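Local coordinates for probable outer membrane protein (Pseudomonas aeruginosa, PDB 3DWO) that probably carries long-chain fatty acids or other hydrophobic compounds across the outer membrane, as a beta-barrel channel of the FadL family, at residues Asn198-Met203 against Asp248-Leu253; Leu253-Ile258 against Leu272-Ser277. One frame throughout, in Å; residues are numbered along the deposited sequence.

In the fold
Both contacts lie at one end of the beta barrel, about 31 Å from the centre of the chain, and their centres are about 10 Å apart. They follow one another along the sequence. Contact 1 joins the start of strand 201-220 to the end of strand 226-248 and the loop after it. Contact 2 then packs helix 253-259 against the approach to strand 275-281. Leu253 belongs to both. They also touch directly: Asp248 OD2 is 3.4 Å from Met274 CE, and the carboxylates of Asp248 and Glu255 lie close. The same C8E detergent molecule touches both, consistent with an apolar binding region at this end of the barrel.

Contact 1 of 2, residues Asn198-Met203 against Asp248-Leu253; sequences NSSALM and DHDGGL. With C8E ((hydroxyethyloxy)tri(ethyloxy)octane), chain C.
Residues 199-201 run antiparallel to 248-250, and Ala201 and Asp248 form a non-hydrogen-bonded beta pair whose CA atoms are 3.9 Å apart. The pair closes the end of the antiparallel strands 201-220 and 226-248 of the FadL-type beta barrel. Beyond it residues 249-252 leave the sheet toward helix 253-259, with Gly252 at the N-cap position. The side chains of Ala201 and Asp248 lie on the same face of the sheet, and Ala201 CB rests against Asp248 CA and CB. Past the pair, His249 N gives a weak but nearly straight bond to Ser200 O, at 3.3 Å and 173°.

The same carbonyl oxygen lies over the centre of one face of the His249 ring, 3.8 Å above its plane. The ring is brought there by chi1 of 41°, with CG between the backbone N and the carbonyl carbon. At the ring edge, near its plane, sits Leu202 N. Ser200 OG approaches the CE1 and ND1 side of the ring, 3.2 Å from CE1. A water links the two residues: it donates to His249 O and has a weak contact with Ser200 OG.

The Asp250 carboxylate turns toward Ser200 N, which gives OD1 a weak, bent hydrogen bond. This region is crowded in the model, so the exact placing is less sure. OD1 is also bonded to Thr254 OG1 in the first turn of the helix, which links the carboxylate to the start of the helix as well as to Ser200. Ser199 OG turns to a different partner, the backbone N of Tyr180.

Leu253, the first residue of the helix, points toward residues 198-199. Its CD1 lies 3.7 Å from Asn198 O, while CD2 faces C8E C17 at 4.0 Å.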
loop_
_atom_site.group_PDB
_atom_site.type_symbol
_atom_site.label_atom_id
_atom_site.label_comp_id
_atom_site.label_asym_id
_atom_site.label_seq_id
_atom_site.Cartn_x
_atom_site.Cartn_y
_atom_site.Cartn_z
ATOM N N ASN A 198 23.951 -6.129 -22.590
ATOM C CA ASN A 198 23.992 -6.691 -23.934
ATOM C C ASN A 198 22.775 -7.593 -24.002
ATOM O O ASN A 198 21.986 -7.511 -24.939
ATOM C CB ASN A 198 25.266 -7.495 -24.164
ATOM C CG ASN A 198 26.437 -6.615 -24.511
ATOM O OD1 ASN A 198 26.754 -5.675 -23.787
ATOM N ND2 ASN A 198 27.086 -6.907 -25.624
ATOM N N SER A 199 22.624 -8.454 -23.000
ATOM C CA SER A 199 21.457 -9.314 -22.927
ATOM C C SER A 199 20.447 -8.514 -22.099
ATOM O O SER A 199 20.830 -7.784 -21.179
ATOM C CB SER A 199 21.789 -10.634 -22.217
ATOM O OG SER A 199 22.289 -10.408 -20.908
ATOM N N SER A 200 19.170 -8.609 -22.443
ATOM C CA SER A 200 18.138 -7.898 -21.698
ATOM C C SER A 200 16.750 -8.407 -22.048
ATOM O O SER A 200 16.396 -8.570 -23.228
ATOM C CB SER A 200 18.195 -6.387 -21.953
ATOM O OG SER A 200 17.656 -6.062 -23.216
ATOM N N ALA A 201 15.973 -8.653 -21.004
ATOM C CA ALA A 201 14.616 -9.139 -21.151
ATOM C C ALA A 201 13.800 -8.576 -19.994
ATOM O O ALA A 201 14.312 -8.412 -18.882
ATOM C CB ALA A 201 14.606 -10.656 -21.117
ATOM N N LEU A 202 12.540 -8.257 -20.259
ATOM C CA LEU A 202 11.679 -7.730 -19.219
ATOM C C LEU A 202 10.961 -8.876 -18.525
ATOM O O LEU A 202 10.176 -9.609 -19.145
ATOM C CB LEU A 202 10.648 -6.768 -19.803
ATOM C CG LEU A 202 9.739 -6.105 -18.759
ATOM C CD1 LEU A 202 10.541 -5.077 -17.974
ATOM C CD2 LEU A 202 8.552 -5.440 -19.445
ATOM N N MET A 203 11.264 -9.048 -17.245
ATOM C CA MET A 203 10.633 -10.072 -16.428
ATOM C C MET A 203 9.293 -9.478 -15.991
ATOM O O MET A 203 9.243 -8.334 -15.553
ATOM C CB MET A 203 11.504 -10.361 -15.207
ATOM C CG MET A 203 10.789 -11.082 -14.093
ATOM S SD MET A 203 10.339 -12.743 -14.567
ATOM C CE MET A 203 11.620 -13.672 -13.736
ATOM N N ASP A 248 11.810 -10.893 -23.995
ATOM C CA ASP A 248 13.156 -10.601 -24.478
ATOM C C ASP A 248 13.188 -9.651 -25.672
ATOM O O ASP A 248 12.362 -9.747 -26.575
ATOM C CB ASP A 248 13.873 -11.898 -24.859
ATOM C CG ASP A 248 13.144 -12.672 -25.950
ATOM O OD1 ASP A 248 13.788 -13.031 -26.958
ATOM O OD2 ASP A 248 11.929 -12.925 -25.796
ATOM N N HIS A 249 14.148 -8.732 -25.656
ATOM C CA HIS A 249 14.361 -7.763 -26.734
ATOM C C HIS A 249 15.878 -7.703 -26.761
ATOM O O HIS A 249 16.518 -6.649 -26.629
ATOM C CB HIS A 249 13.723 -6.413 -26.386
ATOM C CG HIS A 249 13.917 -5.990 -24.963
ATOM N ND1 HIS A 249 14.821 -5.015 -24.592
ATOM C CD2 HIS A 249 13.298 -6.383 -23.822
ATOM C CE1 HIS A 249 14.745 -4.821 -23.288
ATOM N NE2 HIS A 249 13.829 -5.638 -22.796
ATOM N N ASP A 250 16.412 -8.901 -26.957
ATOM C CA ASP A 250 17.828 -9.231 -26.934
ATOM C C ASP A 250 18.440 -9.687 -28.250
ATOM O O ASP A 250 19.647 -9.922 -28.322
ATOM C CB ASP A 250 17.997 -10.382 -25.941
ATOM C CG ASP A 250 18.938 -10.058 -24.856
ATOM O OD1 ASP A 250 18.997 -10.830 -23.883
ATOM O OD2 ASP A 250 19.623 -9.024 -24.988
ATOM N N GLY A 251 17.616 -9.863 -29.271
ATOM C CA GLY A 251 18.144 -10.361 -30.521
ATOM C C GLY A 251 18.307 -11.866 -30.341
ATOM O O GLY A 251 19.088 -12.510 -31.039
ATOM N N GLY A 252 17.581 -12.424 -29.375
ATOM C CA GLY A 252 17.640 -13.857 -29.127
ATOM C C GLY A 252 18.594 -14.363 -28.050
ATOM O O GLY A 252 18.623 -15.566 -27.778
ATOM N N LEU A 253 19.375 -13.474 -27.439
ATOM C CA LEU A 253 20.324 -13.886 -26.402
ATOM C C LEU A 253 19.674 -14.571 -25.218
ATOM O O LEU A 253 20.057 -15.677 -24.845
ATOM C CB LEU A 253 21.125 -12.687 -25.884
ATOM C CG LEU A 253 22.136 -12.070 -26.852
ATOM C CD1 LEU A 253 22.827 -10.892 -26.186
ATOM C CD2 LEU A 253 23.158 -13.122 -27.265
HETATM C C1 C8E C . 14.730 -13.654 -11.615
HETATM C C2 C8E C . 15.976 -14.401 -11.572
HETATM C C3 C8E C . 16.685 -14.448 -12.843
HETATM C C4 C8E C . 17.816 -15.346 -12.668
HETATM C C5 C8E C . 18.677 -15.242 -13.866
HETATM C C6 C8E C . 19.873 -16.024 -13.684
HETATM C C7 C8E C . 20.414 -15.988 -15.033
HETATM C C8 C8E C . 21.627 -16.814 -15.047
HETATM O O9 C8E C . 22.533 -17.030 -16.112
HETATM C C10 C8E C . 22.075 -17.608 -17.317
HETATM C C11 C8E C . 23.291 -17.712 -18.175
HETATM O O12 C8E C . 23.200 -16.883 -19.340
HETATM C C13 C8E C . 24.442 -16.781 -20.079
HETATM C C14 C8E C . 24.671 -16.007 -21.411
HETATM O O15 C8E C . 23.842 -15.064 -22.161
HETATM C C16 C8E C . 23.018 -15.761 -23.110
HETATM C C17 C8E C . 23.645 -15.957 -24.502
HETATM O O18 C8E C . 23.312 -17.065 -25.365
HETATM C C19 C8E C . 24.178 -18.213 -25.160
HETATM C C20 C8E C . 23.824 -19.668 -25.636
HETATM O O21 C8E C . 24.501 -20.768 -25.016
HETATM O O HOH W 1 18.661 -5.155 -26.293
#

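Contact 2 of 2, residues Leu253-Ile258 against Leu272-Ser277. With C8E ((hydroxyethyloxy)tri(ethyloxy)octane), chain C.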
loop_
_atom_site.group_PDB
_atom_site.type_symbol
_atom_site.label_atom_id
_atom_site.label_comp_id
_atom_site.label_asym_id
_atom_site.label_seq_id
_atom_site.Cartn_x
_atom_site.Cartn_y
_atom_site.Cartn_z
ATOM N N LEU A 253 19.375 -13.474 -27.439
ATOM C CA LEU A 253 20.324 -13.886 -26.402
ATOM C C LEU A 253 19.674 -14.571 -25.218
ATOM O O LEU A 253 20.057 -15.677 -24.845
ATOM C CB LEU A 253 21.125 -12.687 -25.884
ATOM C CG LEU A 253 22.136 -12.070 -26.852
ATOM C CD1 LEU A 253 22.827 -10.892 -26.186
ATOM C CD2 LEU A 253 23.158 -13.122 -27.265
ATOM N N THR A 254 18.691 -13.907 -24.619
ATOM C CA THR A 254 18.010 -14.455 -23.460
ATOM C C THR A 254 17.331 -15.793 -23.724
ATOM O O THR A 254 17.529 -16.745 -22.972
ATOM C CB THR A 254 16.973 -13.456 -22.905
ATOM O OG1 THR A 254 17.660 -12.327 -22.361
ATOM C CG2 THR A 254 16.142 -14.095 -21.800
ATOM N N GLU A 255 16.547 -15.877 -24.794
ATOM C CA GLU A 255 15.854 -17.122 -25.098
ATOM C C GLU A 255 16.849 -18.226 -25.420
ATOM O O GLU A 255 16.642 -19.382 -25.049
ATOM C CB GLU A 255 14.883 -16.932 -26.272
ATOM C CG GLU A 255 13.862 -18.057 -26.390
ATOM C CD GLU A 255 12.708 -17.736 -27.347
ATOM O OE1 GLU A 255 11.699 -18.472 -27.326
ATOM O OE2 GLU A 255 12.797 -16.761 -28.119
ATOM N N GLY A 256 17.924 -17.873 -26.122
ATOM C CA GLY A 256 18.930 -18.866 -26.467
ATOM C C GLY A 256 19.537 -19.477 -25.213
ATOM O O GLY A 256 19.741 -20.688 -25.129
ATOM N N ALA A 257 19.822 -18.634 -24.224
ATOM C CA ALA A 257 20.399 -19.105 -22.968
ATOM C C ALA A 257 19.407 -19.987 -22.225
ATOM O O ALA A 257 19.741 -21.084 -21.773
ATOM C CB ALA A 257 20.775 -17.928 -22.098
ATOM N N ILE A 258 18.178 -19.502 -22.096
ATOM C CA ILE A 258 17.159 -20.250 -21.387
ATOM C C ILE A 258 16.871 -21.584 -22.054
ATOM O O ILE A 258 16.858 -22.619 -21.389
ATOM C CB ILE A 258 15.870 -19.405 -21.237
ATOM C CG1 ILE A 258 16.088 -18.383 -20.118
ATOM C CG2 ILE A 258 14.655 -20.302 -20.944
ATOM C CD1 ILE A 258 15.022 -17.332 -20.017
ATOM N N LEU A 272 14.703 -21.589 -14.483
ATOM C CA LEU A 272 14.129 -20.438 -15.160
ATOM C C LEU A 272 13.700 -20.778 -16.591
ATOM O O LEU A 272 14.427 -21.442 -17.335
ATOM C CB LEU A 272 15.139 -19.289 -15.178
ATOM C CG LEU A 272 14.644 -17.980 -15.797
ATOM C CD1 LEU A 272 13.554 -17.385 -14.905
ATOM C CD2 LEU A 272 15.802 -17.006 -15.952
ATOM N N ARG A 273 12.516 -20.309 -16.972
ATOM C CA ARG A 273 11.981 -20.561 -18.306
ATOM C C ARG A 273 11.503 -19.248 -18.916
ATOM O O ARG A 273 11.564 -18.202 -18.265
ATOM C CB ARG A 273 10.817 -21.551 -18.216
ATOM C CG ARG A 273 11.175 -22.854 -17.508
ATOM C CD ARG A 273 9.934 -23.696 -17.248
ATOM N NE ARG A 273 10.239 -24.921 -16.516
ATOM C CZ ARG A 273 9.325 -25.800 -16.110
ATOM N NH1 ARG A 273 8.038 -25.593 -16.364
ATOM N NH2 ARG A 273 9.697 -26.891 -15.448
ATOM N N MET A 274 11.028 -19.292 -20.157
ATOM C CA MET A 274 10.551 -18.076 -20.802
ATOM C C MET A 274 9.205 -17.671 -20.216
ATOM O O MET A 274 8.761 -16.538 -20.384
ATOM C CB MET A 274 10.439 -18.270 -22.323
ATOM C CG MET A 274 11.786 -18.337 -23.036
ATOM S SD MET A 274 12.866 -16.916 -22.646
ATOM C CE MET A 274 12.150 -15.653 -23.699
ATOM N N GLY A 275 8.574 -18.606 -19.517
ATOM C CA GLY A 275 7.286 -18.358 -18.896
ATOM C C GLY A 275 6.847 -19.573 -18.092
ATOM O O GLY A 275 7.148 -20.698 -18.470
ATOM N N ALA A 276 6.147 -19.355 -16.985
ATOM C CA ALA A 276 5.688 -20.462 -16.154
ATOM C C ALA A 276 4.733 -19.942 -15.092
ATOM O O ALA A 276 4.587 -18.736 -14.923
ATOM C CB ALA A 276 6.885 -21.152 -15.490
ATOM N N SER A 277 4.076 -20.850 -14.382
ATOM C CA SER A 277 3.153 -20.449 -13.324
ATOM C C SER A 277 4.028 -19.920 -12.185
ATOM O O SER A 277 5.231 -20.188 -12.157
ATOM C CB SER A 277 2.322 -21.649 -12.867
ATOM O OG SER A 277 3.161 -22.677 -12.387
HETATM C C1 C8E C . 14.730 -13.654 -11.615
HETATM C C2 C8E C . 15.976 -14.401 -11.572
HETATM C C3 C8E C . 16.685 -14.448 -12.843
HETATM C C4 C8E C . 17.816 -15.346 -12.668
HETATM C C5 C8E C . 18.677 -15.242 -13.866
HETATM C C6 C8E C . 19.873 -16.024 -13.684
HETATM C C7 C8E C . 20.414 -15.988 -15.033
HETATM C C8 C8E C . 21.627 -16.814 -15.047
HETATM O O9 C8E C . 22.533 -17.030 -16.112
HETATM C C10 C8E C . 22.075 -17.608 -17.317
HETATM C C11 C8E C . 23.291 -17.712 -18.175
HETATM O O12 C8E C . 23.200 -16.883 -19.340
HETATM C C13 C8E C . 24.442 -16.781 -20.079
HETATM C C14 C8E C . 24.671 -16.007 -21.411
HETATM O O15 C8E C . 23.842 -15.064 -22.161
HETATM C C16 C8E C . 23.018 -15.761 -23.110
HETATM C C17 C8E C . 23.645 -15.957 -24.502
HETATM O O18 C8E C . 23.312 -17.065 -25.365
HETATM C C19 C8E C . 24.178 -18.213 -25.160
HETATM C C20 C8E C . 23.824 -19.668 -25.636
HETATM O O21 C8E C . 24.501 -20.768 -25.016
HETATM O O HOH W 2 16.374 -22.526 -18.708
#
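Met274 is folded at every side-chain torsion: CG is anti to the carbonyl carbon (chi1 -72°), and the chain bends again at chi2 and chi3 (-53° and -78°). These bends bring SD and CE to the helix. Ile258 faces it with CG1 anti to its own carbonyl carbon and CD1 extended beyond, so that the long branch meets the sulfur.

Ile258 CD1 comes within 3.4 Å of Met274 SD, and the two side chains cross obliquely. The other branch of Ile258, CG2, settles over the backbone of residues 272-273, with Arg273 CA and Leu272 O both at 3.8 Å. The Leu272 side chain adds a looser apolar contact, CD2 to Ile258 CD1. One turn earlier in the helix, Glu255 crosses Met274 at about a right angle. The contact is made by its aliphatic part: CB and CG lie against Met274 CE, and CG also against Met274 CG.

The arrangement is a short helix laid against the lead-in to a strand. Helix 253-259 follows strand 226-248 of the FadL-family barrel, and residues 272-274 lead into strand 275-281. Met274 has backbone hydrogen bonding with Leu246, which holds residue 274 to strand 226-248. Ile258 also packs on Leu246.

A water bridges the backbones: it donates to Ile258 O, at 2.7 Å, and to Leu272 O. It joins two carbonyls that could not bond to each other. Arg273 CB points away from the helix, and its NE forms a salt bridge with Asp271.

The detergent C8E lines another side of the helix. Ala257 CB touches its C16 at 3.3 Å, and Leu272 CD2 meets the alkyl tail at C5, 4.0 Å away.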